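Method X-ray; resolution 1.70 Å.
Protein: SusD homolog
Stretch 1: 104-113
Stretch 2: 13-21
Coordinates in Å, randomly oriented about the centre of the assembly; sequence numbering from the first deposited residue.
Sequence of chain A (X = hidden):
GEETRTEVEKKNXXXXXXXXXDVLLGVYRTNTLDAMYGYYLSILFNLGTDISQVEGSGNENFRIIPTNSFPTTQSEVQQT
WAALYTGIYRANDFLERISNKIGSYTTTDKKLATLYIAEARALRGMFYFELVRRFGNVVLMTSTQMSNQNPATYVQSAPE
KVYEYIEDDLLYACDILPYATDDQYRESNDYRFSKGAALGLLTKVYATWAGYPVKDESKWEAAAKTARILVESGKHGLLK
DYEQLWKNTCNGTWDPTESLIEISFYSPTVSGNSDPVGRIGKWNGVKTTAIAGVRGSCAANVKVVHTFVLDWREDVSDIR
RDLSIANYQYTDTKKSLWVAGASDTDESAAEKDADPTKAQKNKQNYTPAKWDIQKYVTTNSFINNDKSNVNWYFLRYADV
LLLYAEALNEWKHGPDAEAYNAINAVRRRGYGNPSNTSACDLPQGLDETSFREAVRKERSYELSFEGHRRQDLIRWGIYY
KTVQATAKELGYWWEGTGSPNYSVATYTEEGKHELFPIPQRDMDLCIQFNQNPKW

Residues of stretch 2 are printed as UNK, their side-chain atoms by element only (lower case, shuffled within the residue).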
# COMPACT_ATOMS: atom_id res chain seq x y z
N SER A 104 37.23 7.02 -0.97
CA SER A 104 37.98 7.23 0.28
C SER A 104 37.67 6.23 1.39
O SER A 104 38.40 6.18 2.38
CB SER A 104 37.73 8.65 0.81
OG SER A 104 36.41 8.83 1.34
N TYR A 105 36.64 5.42 1.21
CA TYR A 105 36.21 4.50 2.23
C TYR A 105 37.09 3.27 2.36
O TYR A 105 37.73 2.83 1.38
CB TYR A 105 34.79 4.05 1.95
CG TYR A 105 33.70 5.08 2.15
CD1 TYR A 105 33.97 6.43 2.42
CD2 TYR A 105 32.38 4.71 1.94
CE1 TYR A 105 32.94 7.36 2.57
CE2 TYR A 105 31.35 5.63 2.09
CZ TYR A 105 31.63 6.95 2.41
OH TYR A 105 30.55 7.82 2.49
N THR A 106 37.10 2.69 3.56
CA THR A 106 37.82 1.42 3.79
C THR A 106 37.12 0.32 3.02
O THR A 106 35.99 0.50 2.61
CB THR A 106 37.76 1.02 5.30
OG1 THR A 106 36.39 0.82 5.67
CG2 THR A 106 38.38 2.10 6.16
N THR A 107 37.78 -0.81 2.82
CA THR A 107 37.17 -1.95 2.11
C THR A 107 35.80 -2.33 2.65
O THR A 107 34.85 -2.52 1.91
CB THR A 107 38.13 -3.14 2.21
OG1 THR A 107 39.37 -2.72 1.63
CG2 THR A 107 37.59 -4.35 1.47
N THR A 108 35.70 -2.42 3.98
CA THR A 108 34.44 -2.73 4.65
C THR A 108 33.38 -1.72 4.35
O THR A 108 32.25 -2.06 4.07
CB THR A 108 34.66 -2.77 6.17
OG1 THR A 108 35.52 -3.86 6.46
CG2 THR A 108 33.36 -2.95 6.92
N ASP A 109 33.76 -0.46 4.42
CA ASP A 109 32.80 0.62 4.17
C ASP A 109 32.40 0.76 2.71
O ASP A 109 31.27 1.19 2.45
CB ASP A 109 33.34 1.96 4.69
CG ASP A 109 33.21 2.08 6.21
OD1 ASP A 109 32.92 1.06 6.82
OD2 ASP A 109 33.43 3.19 6.77
N LYS A 110 33.30 0.44 1.77
CA LYS A 110 32.92 0.47 0.34
C LYS A 110 31.81 -0.53 0.08
O LYS A 110 30.88 -0.26 -0.68
CB LYS A 110 34.10 0.14 -0.59
CG LYS A 110 35.20 1.14 -0.61
CD LYS A 110 36.28 0.59 -1.58
CE LYS A 110 37.56 1.32 -1.55
NZ LYS A 110 37.43 2.71 -1.91
N LYS A 111 31.89 -1.70 0.73
CA LYS A 111 30.88 -2.73 0.56
C LYS A 111 29.53 -2.23 1.07
O LYS A 111 28.50 -2.30 0.38
CB LYS A 111 31.30 -4.00 1.28
CG LYS A 111 30.29 -5.11 1.25
CD LYS A 111 29.88 -5.51 -0.19
CE LYS A 111 28.95 -6.66 -0.15
NZ LYS A 111 28.37 -6.99 -1.46
N LEU A 112 29.55 -1.69 2.29
CA LEU A 112 28.33 -1.11 2.87
C LEU A 112 27.80 0.00 1.96
O LEU A 112 26.59 0.07 1.71
CB LEU A 112 28.61 -0.59 4.28
CG LEU A 112 28.78 -1.68 5.37
CD1 LEU A 112 29.37 -1.00 6.63
CD2 LEU A 112 27.47 -2.40 5.69
N ALA A 113 28.69 0.85 1.44
CA ALA A 113 28.30 1.94 0.55
C ALA A 113 27.55 1.43 -0.67
O ALA A 113 26.56 2.03 -1.04
CB ALA A 113 29.50 2.80 0.13
N UNK A 13 30.40 15.95 5.41
CA UNK A 13 29.78 14.79 6.01
C UNK A 13 29.98 13.58 5.07
O UNK A 13 30.63 13.68 4.02
c UNK A 13 26.68 12.61 9.48
c UNK A 13 26.69 13.30 7.18
c UNK A 13 28.21 14.31 8.73
o UNK A 13 26.20 11.83 10.52
c UNK A 13 28.30 15.10 6.32
c UNK A 13 26.16 12.51 8.19
c UNK A 13 27.71 13.51 9.75
c UNK A 13 27.71 14.22 7.43
N UNK A 14 29.48 12.42 5.50
CA UNK A 14 29.57 11.17 4.73
C UNK A 14 31.01 10.74 4.49
O UNK A 14 31.36 10.25 3.42
se UNK A 14 26.15 11.53 2.10
c UNK A 14 28.77 11.28 3.43
c UNK A 14 26.92 9.82 1.55
c UNK A 14 27.28 11.57 3.68
N UNK A 15 31.84 10.93 5.50
CA UNK A 15 33.26 10.57 5.43
C UNK A 15 33.55 9.09 5.66
O UNK A 15 34.70 8.64 5.50
c UNK A 15 34.06 11.43 6.40
o UNK A 15 34.39 13.13 4.76
n UNK A 15 34.02 13.80 6.89
c UNK A 15 34.17 12.86 5.95
N UNK A 16 32.52 8.35 6.07
CA UNK A 16 32.62 6.92 6.24
C UNK A 16 31.23 6.32 6.10
O UNK A 16 30.26 7.05 5.93
n UNK A 16 33.37 7.74 9.68
o UNK A 16 31.38 7.26 8.82
c UNK A 16 33.28 6.57 7.57
c UNK A 16 32.59 7.22 8.75
N UNK A 17 31.13 5.00 6.14
CA UNK A 17 29.84 4.34 5.95
C UNK A 17 28.84 4.69 7.05
O UNK A 17 27.63 4.78 6.80
c UNK A 17 30.01 2.85 5.83
N UNK A 18 29.31 4.86 8.28
CA UNK A 18 28.39 5.20 9.38
C UNK A 18 27.71 6.57 9.13
O UNK A 18 26.51 6.70 9.32
c UNK A 18 29.11 5.18 10.72
o UNK A 18 30.11 4.99 13.35
c UNK A 18 29.00 5.59 13.22
c UNK A 18 28.22 5.49 11.90
o UNK A 18 28.48 6.29 14.12
N UNK A 19 28.47 7.54 8.65
CA UNK A 19 27.92 8.86 8.32
C UNK A 19 27.00 8.76 7.12
O UNK A 19 25.94 9.39 7.09
c UNK A 19 30.88 11.23 9.09
c UNK A 19 29.01 9.89 8.06
c UNK A 19 29.82 10.19 9.29
o UNK A 19 31.63 11.43 10.04
o UNK A 19 30.98 11.85 8.00
N UNK A 20 27.38 7.94 6.13
CA UNK A 20 26.55 7.74 4.95
C UNK A 20 25.21 7.13 5.35
O UNK A 20 24.15 7.49 4.80
c UNK A 20 27.26 6.84 3.92
N UNK A 21 25.27 6.19 6.31
CA UNK A 21 24.09 5.50 6.77
C UNK A 21 23.08 6.51 7.33
O UNK A 21 21.90 6.42 7.07
c UNK A 21 23.25 3.65 8.24
c UNK A 21 23.40 3.28 10.71
c UNK A 21 24.45 4.47 7.84
c UNK A 21 23.45 2.65 9.35
n UNK A 21 23.00 2.24 11.70
O HOH W 1 36.26 9.95 3.74
O HOH W 2 31.91 3.61 9.01

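Position 13 carries eight side-chain atoms: one carbon leading into a six-carbon ring that bears a single oxygen. That is a phenol, so the residue is Tyr13; its side chain is out of reach of stretch 1 and takes no part in the contact.

Position 14 has two carbons, a selenium and a terminal carbon in an unbranched chain, which identifies selenomethionine, Met14. Its backbone matters most: Tyr105 OH donates a hydrogen bond to Met14 O at 2.7 Å, with the acceptor near the plane of the ring, at its edge. The side chain adds a looser approach, Tyr105 OH to Met14 CB at 4.0 Å.

Position 15 shows two carbons, the second carrying one oxygen and one nitrogen. Four atoms in this carboxamide pattern give Asn15. Its CA-to-CB bond points away from stretch 1, and contact comes through the main chain, Tyr105 CE1 lying 3.6 Å from Asn15 C. Water 1 donates to both Asn15 O and Ser104 OG, each at 2.7 Å, bridging the stretches.

Position 16 repeats the carboxamide pattern and is Asn16. Its CA sits 4.1 Å from the centroid of the Tyr105 ring and 25° off the ring normal, a CH-pi contact over the face. Although CA-to-CB points away overall, Asn16 CB still lies 3.5 Å from Asp109 OD2. Asn16 OD1 accepts from the backbone N of position 19 at 2.9 Å, capping the helix that follows.

Position 17 has a lone side-chain carbon: Ala17. Ala17 N donates to Asp109 OD2 at 3.0 Å with a nearly linear angle of 173°, while Ala17 CB meets Leu112 CD1 at 4.0 Å.

Position 18 has three carbons, the third carrying two oxygens, hence Glu18. The side chain makes no contact with stretch 1, but Glu18 N donates to water 2 at 3.0 Å, and that water donates to Asp109 OD2 at 2.7 Å.

Position 19 has the same carboxylate pattern, Glu19. Glu19 OE1 accepts from Asn15 N at 2.8 Å, bracing the turn before the helix.

Position 20, again one carbon, is Ala20; its CB lies 3.7 Å from Tyr105 OH.

Position 21 has four carbons in a row ending in nitrogen, Lys21, out of reach of stretch 1.

The contact buries 303 Å² in total. Tyr105 reads the backbone by ring face and hydroxyl, Asp109 binds an amide in the first helical turn, and Leu112 adds apolar packing.

Stretch 2, residues 13-21: YMNNAEEAK
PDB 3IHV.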